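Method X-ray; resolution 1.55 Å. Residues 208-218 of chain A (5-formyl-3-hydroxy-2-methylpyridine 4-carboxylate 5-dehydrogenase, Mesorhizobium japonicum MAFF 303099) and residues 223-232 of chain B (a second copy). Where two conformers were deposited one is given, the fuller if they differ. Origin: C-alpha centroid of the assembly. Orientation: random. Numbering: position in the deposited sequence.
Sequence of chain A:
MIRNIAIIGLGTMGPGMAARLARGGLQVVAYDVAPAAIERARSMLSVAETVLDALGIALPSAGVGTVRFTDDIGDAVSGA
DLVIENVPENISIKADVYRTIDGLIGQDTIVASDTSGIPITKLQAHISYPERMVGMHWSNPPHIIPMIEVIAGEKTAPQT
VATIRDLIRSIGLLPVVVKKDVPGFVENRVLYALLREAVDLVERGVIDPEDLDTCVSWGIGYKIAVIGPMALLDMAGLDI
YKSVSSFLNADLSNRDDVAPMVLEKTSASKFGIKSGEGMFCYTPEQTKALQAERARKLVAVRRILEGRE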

ATOM      1  N   ASP A 208      10.441 -14.460  -5.418  1.00 12.92           N
ATOM      2  CA  ASP A 208      10.470 -15.074  -4.083  1.00 11.48           C
ATOM      3  C   ASP A 208       9.615 -14.243  -3.127  1.00 12.59           C
ATOM      4  O   ASP A 208       9.493 -13.035  -3.308  1.00 12.17           O
ATOM      5  CB  ASP A 208      11.911 -15.197  -3.565  1.00 11.37           C
ATOM      6  CG  ASP A 208      12.714 -16.255  -4.308  1.00 16.51           C
ATOM      7  OD1 ASP A 208      12.104 -17.159  -4.910  1.00 20.17           O
ATOM      8  OD2 ASP A 208      13.959 -16.169  -4.301  1.00 16.33           O
ATOM      9  N   PRO A 209       9.010 -14.877  -2.108  1.00 12.78           N
ATOM     10  CA  PRO A 209       8.037 -14.141  -1.286  1.00 12.05           C
ATOM     11  C   PRO A 209       8.662 -12.978  -0.518  1.00 11.25           C
ATOM     12  O   PRO A 209       8.006 -11.945  -0.378  1.00 12.20           O
ATOM     13  CB  PRO A 209       7.498 -15.206  -0.325  1.00 14.70           C
ATOM     14  CG  PRO A 209       8.511 -16.298  -0.333  1.00 12.87           C
ATOM     15  CD  PRO A 209       9.111 -16.293  -1.713  1.00 15.35           C
ATOM     16  N   GLU A 210       9.902 -13.120  -0.055  1.00 11.61           N
ATOM     17  CA  GLU A 210      10.513 -12.008   0.673  1.00 14.37           C
ATOM     18  C   GLU A 210      10.819 -10.850  -0.274  1.00 12.37           C
ATOM     19  O   GLU A 210      10.774  -9.683   0.130  1.00 11.99           O
ATOM     20  CB  GLU A 210      11.777 -12.452   1.419  1.00 16.35           C
ATOM     21  CG  GLU A 210      12.969 -12.759   0.545  1.00 15.11           C
ATOM     22  CD  GLU A 210      12.978 -14.180  -0.003  1.00 14.87           C
ATOM     23  OE1 GLU A 210      14.082 -14.651  -0.346  1.00 20.80           O
ATOM     24  OE2 GLU A 210      11.908 -14.824  -0.092  1.00 15.46           O
ATOM     25  N   ASP A 211      11.113 -11.160  -1.535  1.00 11.03           N
ATOM     26  CA  ASP A 211      11.353 -10.118  -2.531  1.00 10.42           C
ATOM     27  C   ASP A 211      10.048  -9.458  -2.987  1.00 10.61           C
ATOM     28  O   ASP A 211      10.018  -8.264  -3.277  1.00 11.60           O
ATOM     29  CB  ASP A 211      12.094 -10.694  -3.732  1.00 13.51           C
ATOM     30  CG  ASP A 211      13.489 -11.158  -3.380  1.00 17.00           C
ATOM     31  OD1 ASP A 211      14.055 -10.656  -2.381  1.00 15.66           O
ATOM     32  OD2 ASP A 211      14.019 -12.034  -4.098  1.00 14.22           O
ATOM     33  N   LEU A 212       8.978 -10.243  -3.057  1.00 12.19           N
ATOM     34  CA  LEU A 212       7.647  -9.687  -3.268  1.00 10.54           C
ATOM     35  C   LEU A 212       7.380  -8.613  -2.204  1.00 10.06           C
ATOM     36  O   LEU A 212       6.938  -7.502  -2.509  1.00 11.50           O
ATOM     37  CB  LEU A 212       6.589 -10.805  -3.196  1.00 10.76           C
ATOM     38  CG  LEU A 212       5.100 -10.510  -3.428  1.00 14.05           C
ATOM     39  CD1 LEU A 212       4.421  -9.752  -2.270  1.00 15.79           C
ATOM     40  CD2 LEU A 212       4.883  -9.799  -4.754  1.00 13.95           C
ATOM     41  N   ASP A 213       7.653  -8.946  -0.948  1.00  9.19           N
ATOM     42  CA  ASP A 213       7.395  -8.004   0.131  1.00 10.18           C
ATOM     43  C   ASP A 213       8.260  -6.746   0.020  1.00 10.29           C
ATOM     44  O   ASP A 213       7.757  -5.645   0.196  1.00 10.43           O
ATOM     45  CB  ASP A 213       7.583  -8.684   1.486  1.00 11.72           C
ATOM     46  CG  ASP A 213       6.371  -9.516   1.880  1.00 12.41           C
ATOM     47  OD1 ASP A 213       5.454  -9.669   1.037  1.00 11.93           O
ATOM     48  OD2 ASP A 213       6.339 -10.015   3.028  1.00 13.86           O
ATOM     49  N   THR A 214       9.545  -6.893  -0.294  1.00  9.50           N
ATOM     50  CA  THR A 214      10.390  -5.716  -0.500  1.00  9.14           C
ATOM     51  C   THR A 214       9.830  -4.839  -1.610  1.00 10.06           C
ATOM     52  O   THR A 214       9.742  -3.611  -1.494  1.00  9.56           O
ATOM     53  CB  THR A 214      11.812  -6.146  -0.845  1.00  9.48           C
ATOM     54  OG1 THR A 214      12.345  -6.870   0.269  1.00 11.13           O
ATOM     55  CG2 THR A 214      12.700  -4.933  -1.173  1.00 11.21           C
ATOM     56  N   CYS A 215       9.443  -5.496  -2.693  1.00  9.66           N
ATOM     57  CA  CYS A 215       8.911  -4.827  -3.864  1.00  8.63           C
ATOM     58  C   CYS A 215       7.648  -4.044  -3.544  1.00 10.22           C
ATOM     59  O   CYS A 215       7.537  -2.865  -3.880  1.00 10.45           O
ATOM     60  CB  CYS A 215       8.633  -5.871  -4.954  1.00  9.59           C
ATOM     61  SG  CYS A 215       8.127  -5.172  -6.542  1.00 11.07           S
ATOM     62  N   VAL A 216       6.690  -4.703  -2.902  1.00  9.47           N
ATOM     63  CA  VAL A 216       5.394  -4.079  -2.670  1.00  7.55           C
ATOM     64  C   VAL A 216       5.415  -3.100  -1.483  1.00  9.64           C
ATOM     65  O   VAL A 216       4.819  -2.029  -1.558  1.00 10.62           O
ATOM     66  CB  VAL A 216       4.300  -5.160  -2.482  1.00  7.88           C
ATOM     67  CG1 VAL A 216       2.967  -4.517  -2.123  1.00 10.18           C
ATOM     68  CG2 VAL A 216       4.162  -6.012  -3.762  1.00 10.12           C
ATOM     69  N   SER A 217       6.131  -3.433  -0.408  1.00  8.26           N
ATOM     70  CA  SER A 217       6.251  -2.484   0.695  1.00  9.23           C
ATOM     71  C   SER A 217       6.823  -1.154   0.243  1.00  9.72           C
ATOM     72  O   SER A 217       6.293  -0.090   0.572  1.00  9.94           O
ATOM     73  CB  SER A 217       7.118  -3.052   1.812  1.00  9.00           C
ATOM     74  OG  SER A 217       6.382  -4.015   2.554  1.00  9.83           O
ATOM     75  N   TRP A 218       7.920  -1.204  -0.503  1.00  8.96           N
ATOM     76  CA  TRP A 218       8.596   0.020  -0.886  1.00  9.28           C
ATOM     77  C   TRP A 218       8.039   0.664  -2.143  1.00  9.82           C
ATOM     78  O   TRP A 218       7.981   1.892  -2.248  1.00 10.95           O
ATOM     79  CB  TRP A 218      10.081  -0.254  -1.076  1.00  9.75           C
ATOM     80  CG  TRP A 218      10.818  -0.404   0.213  1.00  8.62           C
ATOM     81  CD1 TRP A 218      11.376  -1.548   0.731  1.00  9.60           C
ATOM     82  CD2 TRP A 218      11.116   0.644   1.151  1.00 10.49           C
ATOM     83  NE1 TRP A 218      11.991  -1.268   1.936  1.00 10.72           N
ATOM     84  CE2 TRP A 218      11.843   0.068   2.209  1.00  9.90           C
ATOM     85  CE3 TRP A 218      10.823   2.010   1.196  1.00 10.42           C
ATOM     86  CZ2 TRP A 218      12.300   0.815   3.295  1.00 13.13           C
ATOM     87  CZ3 TRP A 218      11.272   2.751   2.274  1.00 11.44           C
ATOM     88  CH2 TRP A 218      12.002   2.153   3.308  1.00 10.60           C
TER
ATOM     89  N   LYS B 223      -0.164   0.217   6.351  1.00  9.62           N
ATOM     90  CA  LYS B 223       0.146  -1.094   6.903  0.60  9.80           C
ATOM     91  C   LYS B 223       1.206  -1.830   6.079  1.00  8.99           C
ATOM     92  O   LYS B 223       2.162  -2.381   6.622  1.00 10.88           O
ATOM     93  CB  LYS B 223      -1.135  -1.937   6.983  0.60 11.05           C
ATOM     94  CG  LYS B 223      -0.950  -3.373   7.456  0.60 15.99           C
ATOM     95  CD  LYS B 223      -2.308  -4.043   7.780  0.60 14.51           C
ATOM     96  CE  LYS B 223      -2.956  -3.464   9.042  0.60 11.06           C
ATOM     97  NZ  LYS B 223      -4.342  -3.979   9.312  0.60 15.93           N
ATOM     98  N   ILE B 224       1.023  -1.837   4.761  1.00 10.21           N
ATOM     99  CA  ILE B 224       1.901  -2.599   3.857  1.00  9.53           C
ATOM    100  C   ILE B 224       3.307  -1.996   3.771  1.00  9.61           C
ATOM    101  O   ILE B 224       4.290  -2.711   3.527  1.00 11.24           O
ATOM    102  CB  ILE B 224       1.269  -2.703   2.445  1.00 10.18           C
ATOM    103  CG1 ILE B 224       0.025  -3.601   2.485  1.00 13.60           C
ATOM    104  CG2 ILE B 224       2.268  -3.222   1.416  1.00 11.00           C
ATOM    105  CD1 ILE B 224       0.332  -5.070   2.521  1.00 16.23           C
ATOM    106  N   ALA B 225       3.415  -0.689   3.990  1.00  9.32           N
ATOM    107  CA  ALA B 225       4.737  -0.050   4.082  1.00  9.85           C
ATOM    108  C   ALA B 225       5.594  -0.685   5.186  1.00 10.52           C
ATOM    109  O   ALA B 225       6.814  -0.824   5.044  1.00 11.05           O
ATOM    110  CB  ALA B 225       4.587   1.449   4.325  1.00 10.19           C
ATOM    111  N   VAL B 226       4.946  -1.042   6.291  1.00 10.15           N
ATOM    112  CA  VAL B 226       5.623  -1.649   7.435  1.00  9.58           C
ATOM    113  C   VAL B 226       5.677  -3.173   7.335  1.00 10.82           C
ATOM    114  O   VAL B 226       6.652  -3.807   7.749  1.00 12.96           O
ATOM    115  CB  VAL B 226       4.905  -1.240   8.739  1.00 10.12           C
ATOM    116  CG1 VAL B 226       5.550  -1.889   9.943  1.00 11.19           C
ATOM    117  CG2 VAL B 226       4.921   0.284   8.888  1.00 10.09           C
ATOM    118  N   ILE B 227       4.619  -3.757   6.780  1.00 11.45           N
ATOM    119  CA  ILE B 227       4.453  -5.201   6.720  1.00 10.19           C
ATOM    120  C   ILE B 227       4.077  -5.626   5.299  1.00 10.58           C
ATOM    121  O   ILE B 227       2.959  -5.383   4.879  1.00 13.41           O
ATOM    122  CB  ILE B 227       3.343  -5.675   7.684  1.00 12.80           C
ATOM    123  CG1 ILE B 227       3.580  -5.137   9.101  1.00 14.46           C
ATOM    124  CG2 ILE B 227       3.274  -7.204   7.693  1.00 15.68           C
ATOM    125  CD1 ILE B 227       2.307  -5.044   9.928  1.00 19.09           C
ATOM    126  N   GLY B 228       4.992  -6.268   4.576  1.00 10.93           N
ATOM    127  CA  GLY B 228       4.707  -6.678   3.207  1.00 12.12           C
ATOM    128  C   GLY B 228       3.587  -7.700   3.116  1.00 10.59           C
ATOM    129  O   GLY B 228       3.258  -8.346   4.108  1.00 11.37           O
ATOM    130  N   PRO B 229       2.992  -7.849   1.917  1.00  9.99           N
ATOM    131  CA  PRO B 229       1.823  -8.732   1.767  1.00 11.23           C
ATOM    132  C   PRO B 229       2.011 -10.180   2.255  1.00 10.11           C
ATOM    133  O   PRO B 229       1.076 -10.717   2.851  1.00  9.67           O
ATOM    134  CB  PRO B 229       1.568  -8.728   0.252  1.00 12.97           C
ATOM    135  CG  PRO B 229       2.212  -7.485  -0.264  1.00 15.04           C
ATOM    136  CD  PRO B 229       3.369  -7.180   0.654  1.00 10.27           C
ATOM    137  N   MET B 230       3.151 -10.810   1.996  1.00 10.57           N
ATOM    138  CA  MET B 230       3.322 -12.197   2.426  1.00 11.14           C
ATOM    139  C   MET B 230       3.407 -12.240   3.954  1.00 11.19           C
ATOM    140  O   MET B 230       2.777 -13.078   4.605  1.00 11.60           O
ATOM    141  CB  MET B 230       4.559 -12.820   1.771  1.00 12.02           C
ATOM    142  CG  MET B 230       4.484 -12.894   0.236  1.00 11.80           C
ATOM    143  SD  MET B 230       3.074 -13.871  -0.379  1.00 15.36           S
ATOM    144  CE  MET B 230       1.983 -12.572  -0.899  1.00 15.23           C
ATOM    145  N   ALA B 231       4.169 -11.312   4.523  1.00 11.25           N
ATOM    146  CA  ALA B 231       4.233 -11.147   5.981  1.00  8.93           C
ATOM    147  C   ALA B 231       2.875 -10.832   6.584  1.00 10.98           C
ATOM    148  O   ALA B 231       2.561 -11.286   7.686  1.00 10.49           O
ATOM    149  CB  ALA B 231       5.245 -10.050   6.347  1.00 10.85           C
ATOM    150  N   LEU B 232       2.065 -10.062   5.869  1.00  9.44           N
ATOM    151  CA  LEU B 232       0.749  -9.687   6.359  1.00  9.12           C
ATOM    152  C   LEU B 232      -0.188 -10.900   6.370  1.00 11.17           C
ATOM    153  O   LEU B 232      -0.974 -11.072   7.306  1.00 12.42           O
ATOM    154  CB  LEU B 232       0.153  -8.559   5.504  1.00 11.03           C
ATOM    155  CG  LEU B 232      -1.155  -7.967   6.034  1.00 14.00           C
ATOM    156  CD1 LEU B 232      -0.902  -7.234   7.343  1.00 17.15           C
ATOM    157  CD2 LEU B 232      -1.825  -7.041   5.023  1.00 17.70           C
TER

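A helix of one subunit packs against a turn between two helices of the other, held by an aspartate that binds the first turn of a helix and flanked by a strip of apolar side chains. Asp213(A) is central: its carboxylate accepts two backbone hydrogen bonds, Met230(B) N to OD1 at 2.7 Å and Ala231(B) N to OD2 at 2.9 Å. Amides in the first turn of a helix lack partners within it, and the negative charge also suits the positive end of the helix dipole. The chi1 of -80° (m) brings the carboxylate nearer chain B although the CA-to-CB bond points sideways.

One turn further along, the short side chain of Ser217(A) donates from OG to Ile224(B) O, 2.7 Å away. Between these two polar sites lies Gly228(B), whose CA is 3.2 Å from Ser217(A) OG; a CB here would point toward chain A and fall 2.4 Å from Asp213(A) CG, so the close approach depends on glycine.

Apolar contacts complete the interface. Pro229(B), with no amide hydrogen to satisfy, offers CG to Leu212(A) CD1 at 3.7 Å and Val216(A) CG1 at 3.6 Å. Val216(A) CG1 also meets Ile224(B) CG2 at 3.8 Å, while the flexible Met230(B) lays CG against Pro209(A) CB at 3.8 Å. Together the stretches bury 433 Å².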